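Local coordinates for protein PUF4 (Saccharomyces cerevisiae, PDB 3BWT), which binds mRNA through the Pumilio-homology domain described here, which is built from eight Pumilio repeats, at residues G13-L18 and R26-Q31; E105-K108 and E112-I115; P122-L127 and F153-D158; S159-A164 and V196-L201. All blocks are in the same frame, centred on the assembly; numbering follows the deposited sequence.

The four contacts follow one another along the chain in an all-helical PUF domain, the RNA-binding part of the protein. Contacts 1, 3 and 4 are packing, and contact 2 adds a hydrogen bond to packing. Contact 1 lies in the first Pumilio repeat and contact 2 in the third, with centres about 25 Å apart. Contact 3 reaches from the fourth repeat into the fifth, and contact 4 from the fifth into the sixth. Contacts 1 and 4 are the farthest apart, about 48 Å between centres. Contacts 3 and 4 are about 15 Å apart by centres and touch. There V125 CG2 lies 3.6 Å from I163 CD1, and I156 also packs on I163.

Contact 1: G13-L18 and R26-Q31; sequences GSIHSL and RFLQKQ
F27 and L28 of helix 22-34 face I15 and L18 of segment 13-18. F27 comes first along the second segment. Its CG is anti to the backbone N (chi1 173°), which sets the ring beside L18. Ring atom CD2 lies 4.1 Å from L18 CD1, and the leucine methyl approaches the ring obliquely. On one face of the ring, Q31 CG from the next turn of the same helix sits 4.0 Å above the plane, offset toward the rim. F3 and Y11 also meet this ring.

L28 carries the larger share of the contact, because its two methyls divide the work. CD2 meets L18 CD1 at 3.9 Å. L18 CD1 thus touches both F27 and L28. The other methyl, L28 CD1, packs on I15 CG2 at 3.9 Å. The same L28 CD1 passes 4.0 Å from the backbone I15 O and also lies near L18 CB. Further out, I43 touches both I15 and L28, and L63 of helix 60-70 touches L28.

Within segment 13-18, S17 OG donates to S14 O at 2.8 Å. Across the contact, the side chains that meet are all apolar and buried. Their pairing therefore rests on shape and exclusion of water, and joins segment 13-18 to helix 22-34 within the first Pumilio repeat.

Contact 2: E105-K108 and E112-I115; sequences ECIK and EAQI
K108 N donates to E112 OE1 at 3.2 Å, the one hydrogen bond between these two segments. It is bent, with an N-H...O angle of 140°, and the donor comes from above the carboxylate, 46° out of its plane. I107 lies against the same side chain. The two slide past each other in opposite directions. I107 CG2 is 3.4 Å from E112 OE2, and I107 CB is 3.8 Å from E112 CB. The other branch of I107 ends at CD1, which packs on A113, 4.1 Å from A113 CA. This branch starts between the backbone N and the carbonyl carbon (chi1 64°). That leaves CG2 beside E112 and sends CD1 to A113.

A second set of bonds fixes the carboxylate. E112 OE1 is also hydrogen-bonded to T109 OG1 in the turn. E112 OE2 forms a salt bridge with R76 NE of helix 73-83. Both oxygens of the buried E112 thus have partners, and the arginine probably stabilises the charged form. With an alanine here, R76 is likely to lose its salt-bridge mate and K108 N its acceptor, and the flank of I107 would be less covered. L144 touches I107, and N148 of helix 146-158 touches A113.

I107 is the first residue to leave helical angles after helix 96-106. The arrangement is the turn between helices 96-106 and 110-120 in the third Pumilio repeat. A glutamate in the first turn of helix 110-120 ties this turn to R76 in the second repeat, so successive units of the alpha-helical PUF solenoid are linked.

Contact 3: P122-L127 and F153-D158; sequences PYTVQL and FDAISD
The carbonyl of A155 is the flat group that the first segment meets, and V125 CG2 lies 4.2 Å from its oxygen, A155 O. Two other flat groups are arranged within the segments. The Y123 ring has P122 CB over the centre of one face, 3.6 Å above the plane. The carbonyl of F153 accepts two donors of S157, N and OG, which reach it from opposite faces. The S157 OG bond to F153 O is 2.8 Å long, with OG tilted 33° from the carbonyl plane.

The centre of the contact is the methyl of A155, which points toward T124. A155 CB is 3.6 Å from T124 CB and 3.7 Å from T124 CG2. The threonine thus leans on the alanine with its methyl branch and not with its hydroxyl. OG1 lies beside the backbone N (chi1 -55°) and is hydrogen-bonded to R121 O, just before the segment. That bond keeps the hydroxyl occupied and fixes the rotation that puts CG2 against A155. With only a methyl on the alanine, the helices come close, and the CA atoms of T124 and A155 are 6.4 Å apart.

The contact joins the start of helix 124-128 to the later part of helix 146-158, across the fourth and fifth repeats. Helix 87-92 packs on Y123 and L127. Helix 160-164 brings I163 against both V125 and I156. Helices 169-179 and 182-193 pack on I156 and F153.

Contact 4: S159-A164 and V196-L201; sequences SCIDIA and VDKLTL
Two short helices of successive Pumilio repeats, 160-164 in the fifth and 196-200 in the sixth, pack side by side, as expected for stacked units of a PUF solenoid. A164 and I161 of the first meet L199 and K198 of the second. The axes run nearly parallel, 22° apart, and approach to 10.8 Å. Side chains of both helices meet between them.

A164 CB points toward the second helix and meets L199 CD2 at 3.7 Å. I161 CD1 also meets this methyl, 4.3 Å from L199 CD2. In the isoleucine CG1 is anti to the backbone N (chi1 -180°), and the turn at chi2 (61°) then places CD1. The same I161 CD1 also lies 4.2 Å from K198 CD, the aliphatic part of the lysine chain. Around the contact, L173 of helix 169-179 touches A164, and V209 of helix 205-219 touches L199.

Methyl and methylene groups carry the contact, and the lysine contributes its carbon chain. The seam thus passes from the buried A164 and L199 to the more exposed I161 and K198, and hydrophobic packing joins the repeats here.

Contact 1: G13-L18 and R26-Q31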
loop_
_atom_site.group_PDB
_atom_site.type_symbol
_atom_site.label_atom_id
_atom_site.label_comp_id
_atom_site.label_asym_id
_atom_site.label_seq_id
_atom_site.Cartn_x
_atom_site.Cartn_y
_atom_site.Cartn_z
ATOM N N GLY A 13 -4.604 39.335 16.722
ATOM C CA GLY A 13 -3.447 40.107 16.304
ATOM C C GLY A 13 -2.144 39.477 16.750
ATOM O O GLY A 13 -1.068 39.993 16.466
ATOM N N SER A 14 -2.240 38.344 17.438
ATOM C CA SER A 14 -1.060 37.664 17.955
ATOM C C SER A 14 -1.218 36.154 17.847
ATOM O O SER A 14 -0.443 35.393 18.425
ATOM C CB SER A 14 -0.822 38.065 19.409
ATOM O OG SER A 14 -1.068 39.450 19.591
ATOM N N ILE A 15 -2.219 35.730 17.087
ATOM C CA ILE A 15 -2.532 34.312 16.930
ATOM C C ILE A 15 -1.366 33.501 16.366
ATOM O O ILE A 15 -1.095 32.386 16.824
ATOM C CB ILE A 15 -3.819 34.100 16.087
ATOM C CG1 ILE A 15 -5.055 34.382 16.955
ATOM C CG2 ILE A 15 -3.862 32.685 15.518
ATOM C CD1 ILE A 15 -6.340 34.561 16.193
ATOM N N HIS A 16 -0.664 34.057 15.388
ATOM C CA HIS A 16 0.432 33.318 14.773
ATOM C C HIS A 16 1.501 32.978 15.794
ATOM O O HIS A 16 2.101 31.908 15.734
ATOM C CB HIS A 16 1.049 34.101 13.619
ATOM C CG HIS A 16 2.325 33.511 13.109
ATOM N ND1 HIS A 16 3.564 33.948 13.524
ATOM C CD2 HIS A 16 2.554 32.510 12.226
ATOM C CE1 HIS A 16 4.503 33.247 12.914
ATOM N NE2 HIS A 16 3.917 32.367 12.120
ATOM N N SER A 17 1.743 33.888 16.733
ATOM C CA SER A 17 2.790 33.665 17.718
ATOM C C SER A 17 2.483 32.435 18.574
ATOM O O SER A 17 3.381 31.823 19.145
ATOM C CB SER A 17 2.980 34.895 18.598
ATOM O OG SER A 17 2.036 34.908 19.650
ATOM N N LEU A 18 1.209 32.067 18.656
ATOM C CA LEU A 18 0.805 30.901 19.430
ATOM C C LEU A 18 1.051 29.607 18.668
ATOM O O LEU A 18 1.042 28.524 19.256
ATOM C CB LEU A 18 -0.680 30.985 19.767
ATOM C CG LEU A 18 -1.172 32.080 20.707
ATOM C CD1 LEU A 18 -2.673 31.917 20.920
ATOM C CD2 LEU A 18 -0.426 32.027 22.029
ATOM N N ARG A 26 -2.702 23.739 20.719
ATOM C CA ARG A 26 -3.803 22.956 21.265
ATOM C C ARG A 26 -4.906 23.878 21.758
ATOM O O ARG A 26 -6.093 23.586 21.581
ATOM C CB ARG A 26 -3.323 21.989 22.352
ATOM C CG ARG A 26 -2.578 20.774 21.782
ATOM C CD ARG A 26 -2.193 19.749 22.844
ATOM N NE ARG A 26 -1.459 18.625 22.260
ATOM C CZ ARG A 26 -2.025 17.510 21.804
ATOM N NH1 ARG A 26 -3.342 17.352 21.866
ATOM N NH2 ARG A 26 -1.274 16.547 21.284
ATOM N N PHE A 27 -4.506 25.007 22.339
ATOM C CA PHE A 27 -5.445 26.062 22.700
ATOM C C PHE A 27 -6.293 26.451 21.490
ATOM O O PHE A 27 -7.522 26.437 21.546
ATOM C CB PHE A 27 -4.706 27.292 23.222
ATOM C CG PHE A 27 -5.601 28.483 23.447
ATOM C CD1 PHE A 27 -6.463 28.524 24.529
ATOM C CD2 PHE A 27 -5.584 29.558 22.574
ATOM C CE1 PHE A 27 -7.289 29.611 24.737
ATOM C CE2 PHE A 27 -6.408 30.645 22.776
ATOM C CZ PHE A 27 -7.265 30.673 23.859
ATOM N N LEU A 28 -5.623 26.794 20.396
ATOM C CA LEU A 28 -6.303 27.207 19.184
ATOM C C LEU A 28 -7.208 26.113 18.634
ATOM O O LEU A 28 -8.329 26.375 18.209
ATOM C CB LEU A 28 -5.282 27.608 18.130
ATOM C CG LEU A 28 -4.459 28.833 18.500
ATOM C CD1 LEU A 28 -3.592 29.241 17.334
ATOM C CD2 LEU A 28 -5.385 29.953 18.898
ATOM N N GLN A 29 -6.712 24.883 18.636
ATOM C CA GLN A 29 -7.478 23.770 18.117
ATOM C C GLN A 29 -8.737 23.605 18.944
ATOM O O GLN A 29 -9.790 23.222 18.425
ATOM C CB GLN A 29 -6.640 22.493 18.133
ATOM C CG GLN A 29 -5.554 22.467 17.064
ATOM C CD GLN A 29 -4.505 21.398 17.322
ATOM O OE1 GLN A 29 -4.814 20.202 17.344
ATOM N NE2 GLN A 29 -3.254 21.824 17.519
ATOM N N LYS A 30 -8.620 23.900 20.235
ATOM C CA LYS A 30 -9.756 23.841 21.140
ATOM C C LYS A 30 -10.787 24.837 20.658
ATOM O O LYS A 30 -11.912 24.474 20.326
ATOM C CB LYS A 30 -9.317 24.181 22.569
ATOM C CG LYS A 30 -10.362 23.887 23.645
ATOM C CD LYS A 30 -9.832 24.211 25.046
ATOM C CE LYS A 30 -9.568 25.710 25.226
ATOM N NZ LYS A 30 -9.004 26.086 26.569
ATOM N N GLN A 31 -10.375 26.098 20.607
ATOM C CA GLN A 31 -11.213 27.185 20.122
ATOM C C GLN A 31 -11.889 26.870 18.787
ATOM O O GLN A 31 -13.064 27.167 18.590
ATOM C CB GLN A 31 -10.379 28.455 20.006
ATOM C CG GLN A 31 -9.703 28.824 21.300
ATOM C CD GLN A 31 -10.652 28.769 22.498
ATOM O OE1 GLN A 31 -11.719 29.394 22.503
ATOM N NE2 GLN A 31 -10.255 28.031 23.527
#

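Contact 2: E105-K108 and E112-I115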
loop_
_atom_site.group_PDB
_atom_site.type_symbol
_atom_site.label_atom_id
_atom_site.label_comp_id
_atom_site.label_asym_id
_atom_site.label_seq_id
_atom_site.Cartn_x
_atom_site.Cartn_y
_atom_site.Cartn_z
ATOM N N GLU A 105 -8.592 15.188 2.064
ATOM C CA GLU A 105 -9.801 14.627 2.646
ATOM C C GLU A 105 -10.913 15.652 2.735
ATOM O O GLU A 105 -12.097 15.304 2.691
ATOM C CB GLU A 105 -9.512 14.096 4.041
ATOM C CG GLU A 105 -8.821 12.765 4.027
ATOM C CD GLU A 105 -8.369 12.336 5.389
ATOM O OE1 GLU A 105 -8.508 13.144 6.337
ATOM O OE2 GLU A 105 -7.870 11.193 5.505
ATOM N N CYS A 106 -10.529 16.919 2.863
ATOM C CA CYS A 106 -11.487 17.981 3.143
ATOM C C CYS A 106 -12.104 18.640 1.914
ATOM O O CYS A 106 -13.151 19.267 2.016
ATOM C CB CYS A 106 -10.848 19.057 4.016
ATOM S SG CYS A 106 -10.751 18.624 5.739
ATOM N N ILE A 107 -11.463 18.509 0.760
ATOM C CA ILE A 107 -11.920 19.254 -0.402
ATOM C C ILE A 107 -13.254 18.749 -0.920
ATOM O O ILE A 107 -13.475 17.554 -1.056
ATOM C CB ILE A 107 -10.872 19.315 -1.537
ATOM C CG1 ILE A 107 -10.583 17.922 -2.091
ATOM C CG2 ILE A 107 -9.601 19.993 -1.044
ATOM C CD1 ILE A 107 -9.455 17.908 -3.102
ATOM N N LYS A 108 -14.145 19.690 -1.198
ATOM C CA LYS A 108 -15.473 19.369 -1.670
ATOM C C LYS A 108 -15.628 19.707 -3.159
ATOM O O LYS A 108 -16.216 18.931 -3.909
ATOM C CB LYS A 108 -16.527 20.084 -0.804
ATOM C CG LYS A 108 -16.593 19.575 0.653
ATOM C CD LYS A 108 -17.564 20.380 1.540
ATOM C CE LYS A 108 -17.013 21.768 1.886
ATOM N NZ LYS A 108 -17.655 22.432 3.075
ATOM N N GLU A 112 -11.060 22.694 -6.499
ATOM C CA GLU A 112 -10.102 22.303 -5.480
ATOM C C GLU A 112 -9.327 21.074 -5.912
ATOM O O GLU A 112 -8.144 20.940 -5.596
ATOM C CB GLU A 112 -10.828 21.981 -4.177
ATOM C CG GLU A 112 -11.051 23.161 -3.262
ATOM C CD GLU A 112 -11.952 22.807 -2.094
ATOM O OE1 GLU A 112 -13.132 22.458 -2.321
ATOM O OE2 GLU A 112 -11.476 22.883 -0.947
ATOM N N ALA A 113 -10.005 20.163 -6.606
ATOM C CA ALA A 113 -9.381 18.917 -7.037
ATOM C C ALA A 113 -8.459 19.176 -8.206
ATOM O O ALA A 113 -7.389 18.575 -8.311
ATOM C CB ALA A 113 -10.423 17.887 -7.407
ATOM N N GLN A 114 -8.871 20.077 -9.088
ATOM C CA GLN A 114 -8.034 20.422 -10.225
ATOM C C GLN A 114 -6.751 21.104 -9.777
ATOM O O GLN A 114 -5.683 20.823 -10.310
ATOM C CB GLN A 114 -8.795 21.276 -11.238
ATOM C CG GLN A 114 -9.616 20.442 -12.199
ATOM C CD GLN A 114 -8.880 19.182 -12.627
ATOM O OE1 GLN A 114 -9.395 18.072 -12.475
ATOM N NE2 GLN A 114 -7.663 19.348 -13.152
ATOM N N ILE A 115 -6.852 21.981 -8.784
ATOM C CA ILE A 115 -5.665 22.608 -8.208
ATOM C C ILE A 115 -4.716 21.575 -7.588
ATOM O O ILE A 115 -3.492 21.708 -7.674
ATOM C CB ILE A 115 -6.033 23.686 -7.160
ATOM C CG1 ILE A 115 -6.631 24.918 -7.846
ATOM C CG2 ILE A 115 -4.816 24.078 -6.332
ATOM C CD1 ILE A 115 -7.161 25.968 -6.882
#

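Contact 3: P122-L127 and F153-D158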
loop_
_atom_site.group_PDB
_atom_site.type_symbol
_atom_site.label_atom_id
_atom_site.label_comp_id
_atom_site.label_asym_id
_atom_site.label_seq_id
_atom_site.Cartn_x
_atom_site.Cartn_y
_atom_site.Cartn_z
ATOM N N PRO A 122 3.071 16.939 -11.785
ATOM C CA PRO A 122 4.474 16.998 -12.204
ATOM C C PRO A 122 5.413 16.131 -11.356
ATOM O O PRO A 122 6.509 15.808 -11.813
ATOM C CB PRO A 122 4.831 18.473 -12.013
ATOM C CG PRO A 122 3.538 19.192 -12.116
ATOM C CD PRO A 122 2.491 18.275 -11.569
ATOM N N TYR A 123 4.999 15.756 -10.151
ATOM C CA TYR A 123 5.918 15.131 -9.206
ATOM C C TYR A 123 5.506 13.733 -8.767
ATOM O O TYR A 123 6.000 13.223 -7.773
ATOM C CB TYR A 123 6.076 16.035 -7.986
ATOM C CG TYR A 123 6.221 17.483 -8.370
ATOM C CD1 TYR A 123 7.403 17.962 -8.920
ATOM C CD2 TYR A 123 5.168 18.365 -8.203
ATOM C CE1 TYR A 123 7.528 19.277 -9.285
ATOM C CE2 TYR A 123 5.284 19.672 -8.563
ATOM C CZ TYR A 123 6.461 20.127 -9.105
ATOM O OH TYR A 123 6.558 21.451 -9.457
ATOM N N THR A 124 4.625 13.101 -9.524
ATOM C CA THR A 124 3.999 11.862 -9.071
ATOM C C THR A 124 4.964 10.721 -8.709
ATOM O O THR A 124 4.795 10.072 -7.677
ATOM C CB THR A 124 2.961 11.369 -10.079
ATOM O OG1 THR A 124 2.014 12.415 -10.324
ATOM C CG2 THR A 124 2.242 10.129 -9.539
ATOM N N VAL A 125 5.958 10.461 -9.547
ATOM C CA VAL A 125 6.901 9.390 -9.242
ATOM C C VAL A 125 7.697 9.713 -7.978
ATOM O O VAL A 125 7.772 8.905 -7.050
ATOM C CB VAL A 125 7.882 9.132 -10.395
ATOM C CG1 VAL A 125 9.040 8.331 -9.896
ATOM C CG2 VAL A 125 7.191 8.402 -11.529
ATOM N N GLN A 126 8.286 10.905 -7.950
ATOM C CA GLN A 126 9.077 11.337 -6.814
ATOM C C GLN A 126 8.339 11.102 -5.500
ATOM O O GLN A 126 8.911 10.559 -4.549
ATOM C CB GLN A 126 9.458 12.805 -6.962
ATOM C CG GLN A 126 10.150 13.399 -5.740
ATOM C CD GLN A 126 10.523 14.872 -5.937
ATOM O OE1 GLN A 126 11.265 15.449 -5.140
ATOM N NE2 GLN A 126 10.010 15.479 -7.006
ATOM N N LEU A 127 7.072 11.510 -5.454
ATOM C CA LEU A 127 6.273 11.386 -4.244
ATOM C C LEU A 127 5.848 9.958 -3.991
ATOM O O LEU A 127 5.873 9.496 -2.853
ATOM C CB LEU A 127 5.057 12.285 -4.301
ATOM C CG LEU A 127 5.407 13.759 -4.448
ATOM C CD1 LEU A 127 4.182 14.609 -4.165
ATOM C CD2 LEU A 127 6.542 14.115 -3.503
ATOM N N PHE A 153 -2.185 6.905 -12.363
ATOM C CA PHE A 153 -2.094 5.748 -13.246
ATOM C C PHE A 153 -1.232 6.048 -14.460
ATOM O O PHE A 153 -0.476 5.193 -14.912
ATOM C CB PHE A 153 -3.486 5.308 -13.704
ATOM C CG PHE A 153 -4.202 4.443 -12.713
ATOM C CD1 PHE A 153 -4.930 5.003 -11.685
ATOM C CD2 PHE A 153 -4.147 3.069 -12.813
ATOM C CE1 PHE A 153 -5.586 4.208 -10.779
ATOM C CE2 PHE A 153 -4.803 2.267 -11.904
ATOM C CZ PHE A 153 -5.519 2.833 -10.887
ATOM N N ASP A 154 -1.350 7.260 -14.992
ATOM C CA ASP A 154 -0.568 7.646 -16.159
ATOM C C ASP A 154 0.923 7.668 -15.819
ATOM O O ASP A 154 1.748 7.103 -16.541
ATOM C CB ASP A 154 -1.009 9.013 -16.689
ATOM C CG ASP A 154 -2.423 9.004 -17.247
ATOM O OD1 ASP A 154 -2.963 7.912 -17.526
ATOM O OD2 ASP A 154 -3.000 10.100 -17.413
ATOM N N ALA A 155 1.265 8.320 -14.714
ATOM C CA ALA A 155 2.660 8.434 -14.303
ATOM C C ALA A 155 3.260 7.065 -14.009
ATOM O O ALA A 155 4.429 6.809 -14.301
ATOM C CB ALA A 155 2.782 9.344 -13.089
ATOM N N ILE A 156 2.453 6.191 -13.421
ATOM C CA ILE A 156 2.906 4.844 -13.106
ATOM C C ILE A 156 3.147 4.037 -14.384
ATOM O O ILE A 156 4.142 3.329 -14.505
ATOM C CB ILE A 156 1.914 4.112 -12.178
ATOM C CG1 ILE A 156 2.041 4.634 -10.752
ATOM C CG2 ILE A 156 2.193 2.625 -12.166
ATOM C CD1 ILE A 156 1.021 4.055 -9.823
ATOM N N SER A 157 2.233 4.159 -15.337
ATOM C CA SER A 157 2.370 3.482 -16.618
ATOM C C SER A 157 3.755 3.677 -17.230
ATOM O O SER A 157 4.261 2.798 -17.926
ATOM C CB SER A 157 1.294 3.967 -17.596
ATOM O OG SER A 157 -0.006 3.590 -17.160
ATOM N N ASP A 158 4.376 4.819 -16.958
ATOM C CA ASP A 158 5.638 5.161 -17.611
ATOM C C ASP A 158 6.893 4.840 -16.789
ATOM O O ASP A 158 7.998 4.765 -17.336
ATOM C CB ASP A 158 5.626 6.633 -18.034
ATOM C CG ASP A 158 4.533 6.934 -19.042
ATOM O OD1 ASP A 158 4.049 5.983 -19.702
ATOM O OD2 ASP A 158 4.156 8.118 -19.177
#

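Contact 4: S159-A164 and V196-L201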
loop_
_atom_site.group_PDB
_atom_site.type_symbol
_atom_site.label_atom_id
_atom_site.label_comp_id
_atom_site.label_asym_id
_atom_site.label_seq_id
_atom_site.Cartn_x
_atom_site.Cartn_y
_atom_site.Cartn_z
ATOM N N SER A 159 6.727 4.654 -15.481
ATOM C CA SER A 159 7.848 4.279 -14.620
ATOM C C SER A 159 7.487 3.024 -13.837
ATOM O O SER A 159 7.798 2.899 -12.660
ATOM C CB SER A 159 8.199 5.420 -13.662
ATOM O OG SER A 159 8.161 6.682 -14.319
ATOM N N CYS A 160 6.841 2.085 -14.516
ATOM C CA CYS A 160 6.186 0.973 -13.850
ATOM C C CYS A 160 7.133 0.082 -13.072
ATOM O O CYS A 160 6.879 -0.264 -11.917
ATOM C CB CYS A 160 5.422 0.125 -14.865
ATOM S SG CYS A 160 4.248 -1.005 -14.095
ATOM N N ILE A 161 8.215 -0.316 -13.727
ATOM C CA ILE A 161 9.130 -1.270 -13.138
ATOM C C ILE A 161 9.714 -0.717 -11.829
ATOM O O ILE A 161 9.627 -1.356 -10.791
ATOM C CB ILE A 161 10.231 -1.685 -14.155
ATOM C CG1 ILE A 161 11.191 -2.698 -13.534
ATOM C CG2 ILE A 161 10.948 -0.463 -14.718
ATOM C CD1 ILE A 161 10.489 -3.964 -13.111
ATOM N N ASP A 162 10.268 0.488 -11.867
ATOM C CA ASP A 162 10.886 1.062 -10.675
ATOM C C ASP A 162 9.879 1.416 -9.590
ATOM O O ASP A 162 10.212 1.394 -8.408
ATOM C CB ASP A 162 11.747 2.286 -11.016
ATOM C CG ASP A 162 11.106 3.183 -12.066
ATOM O OD1 ASP A 162 10.577 2.651 -13.075
ATOM O OD2 ASP A 162 11.150 4.425 -11.883
ATOM N N ILE A 163 8.655 1.748 -9.982
ATOM C CA ILE A 163 7.635 2.076 -8.994
ATOM C C ILE A 163 7.065 0.815 -8.350
ATOM O O ILE A 163 6.822 0.773 -7.145
ATOM C CB ILE A 163 6.525 2.967 -9.582
ATOM C CG1 ILE A 163 6.762 4.421 -9.178
ATOM C CG2 ILE A 163 5.151 2.526 -9.088
ATOM C CD1 ILE A 163 5.906 5.411 -9.922
ATOM N N ALA A 164 6.871 -0.211 -9.164
ATOM C CA ALA A 164 6.435 -1.509 -8.677
ATOM C C ALA A 164 7.469 -2.166 -7.754
ATOM O O ALA A 164 7.109 -2.846 -6.792
ATOM C CB ALA A 164 6.120 -2.416 -9.848
ATOM N N VAL A 196 5.986 -9.642 -15.002
ATOM C CA VAL A 196 5.783 -10.593 -13.914
ATOM C C VAL A 196 7.044 -11.376 -13.523
ATOM O O VAL A 196 7.230 -11.712 -12.350
ATOM C CB VAL A 196 4.601 -11.557 -14.196
ATOM C CG1 VAL A 196 5.055 -12.740 -15.049
ATOM C CG2 VAL A 196 4.003 -12.031 -12.887
ATOM N N ASP A 197 7.907 -11.660 -14.492
ATOM C CA ASP A 197 9.154 -12.361 -14.194
ATOM C C ASP A 197 9.996 -11.572 -13.172
ATOM O O ASP A 197 10.321 -12.075 -12.088
ATOM C CB ASP A 197 9.958 -12.612 -15.474
ATOM C CG ASP A 197 9.393 -13.753 -16.322
ATOM O OD1 ASP A 197 8.297 -14.266 -16.012
ATOM O OD2 ASP A 197 10.057 -14.141 -17.310
ATOM N N LYS A 198 10.323 -10.329 -13.521
ATOM C CA LYS A 198 11.116 -9.448 -12.665
ATOM C C LYS A 198 10.488 -9.226 -11.291
ATOM O O LYS A 198 11.161 -9.332 -10.264
ATOM C CB LYS A 198 11.330 -8.089 -13.347
ATOM C CG LYS A 198 12.256 -8.131 -14.557
ATOM C CD LYS A 198 13.115 -6.868 -14.658
ATOM C CE LYS A 198 14.249 -7.057 -15.661
ATOM N NZ LYS A 198 15.387 -6.128 -15.414
ATOM N N LEU A 199 9.200 -8.896 -11.284
ATOM C CA LEU A 199 8.485 -8.563 -10.057
ATOM C C LEU A 199 8.457 -9.706 -9.053
ATOM O O LEU A 199 8.526 -9.497 -7.854
ATOM C CB LEU A 199 7.048 -8.166 -10.390
ATOM C CG LEU A 199 6.837 -6.986 -11.323
ATOM C CD1 LEU A 199 5.365 -6.824 -11.565
ATOM C CD2 LEU A 199 7.415 -5.742 -10.703
ATOM N N THR A 200 8.330 -10.919 -9.561
ATOM C CA THR A 200 8.155 -12.093 -8.718
ATOM C C THR A 200 9.384 -12.318 -7.833
ATOM O O THR A 200 9.265 -12.699 -6.671
ATOM C CB THR A 200 7.837 -13.339 -9.596
ATOM O OG1 THR A 200 6.623 -13.102 -10.324
ATOM C CG2 THR A 200 7.695 -14.614 -8.754
ATOM N N LEU A 201 10.559 -12.050 -8.391
ATOM C CA LEU A 201 11.825 -12.254 -7.697
ATOM C C LEU A 201 12.211 -11.042 -6.862
ATOM O O LEU A 201 13.205 -11.059 -6.140
ATOM C CB LEU A 201 12.924 -12.541 -8.713
ATOM C CG LEU A 201 12.748 -13.812 -9.548
ATOM C CD1 LEU A 201 14.041 -14.147 -10.292
ATOM C CD2 LEU A 201 12.296 -14.974 -8.656
#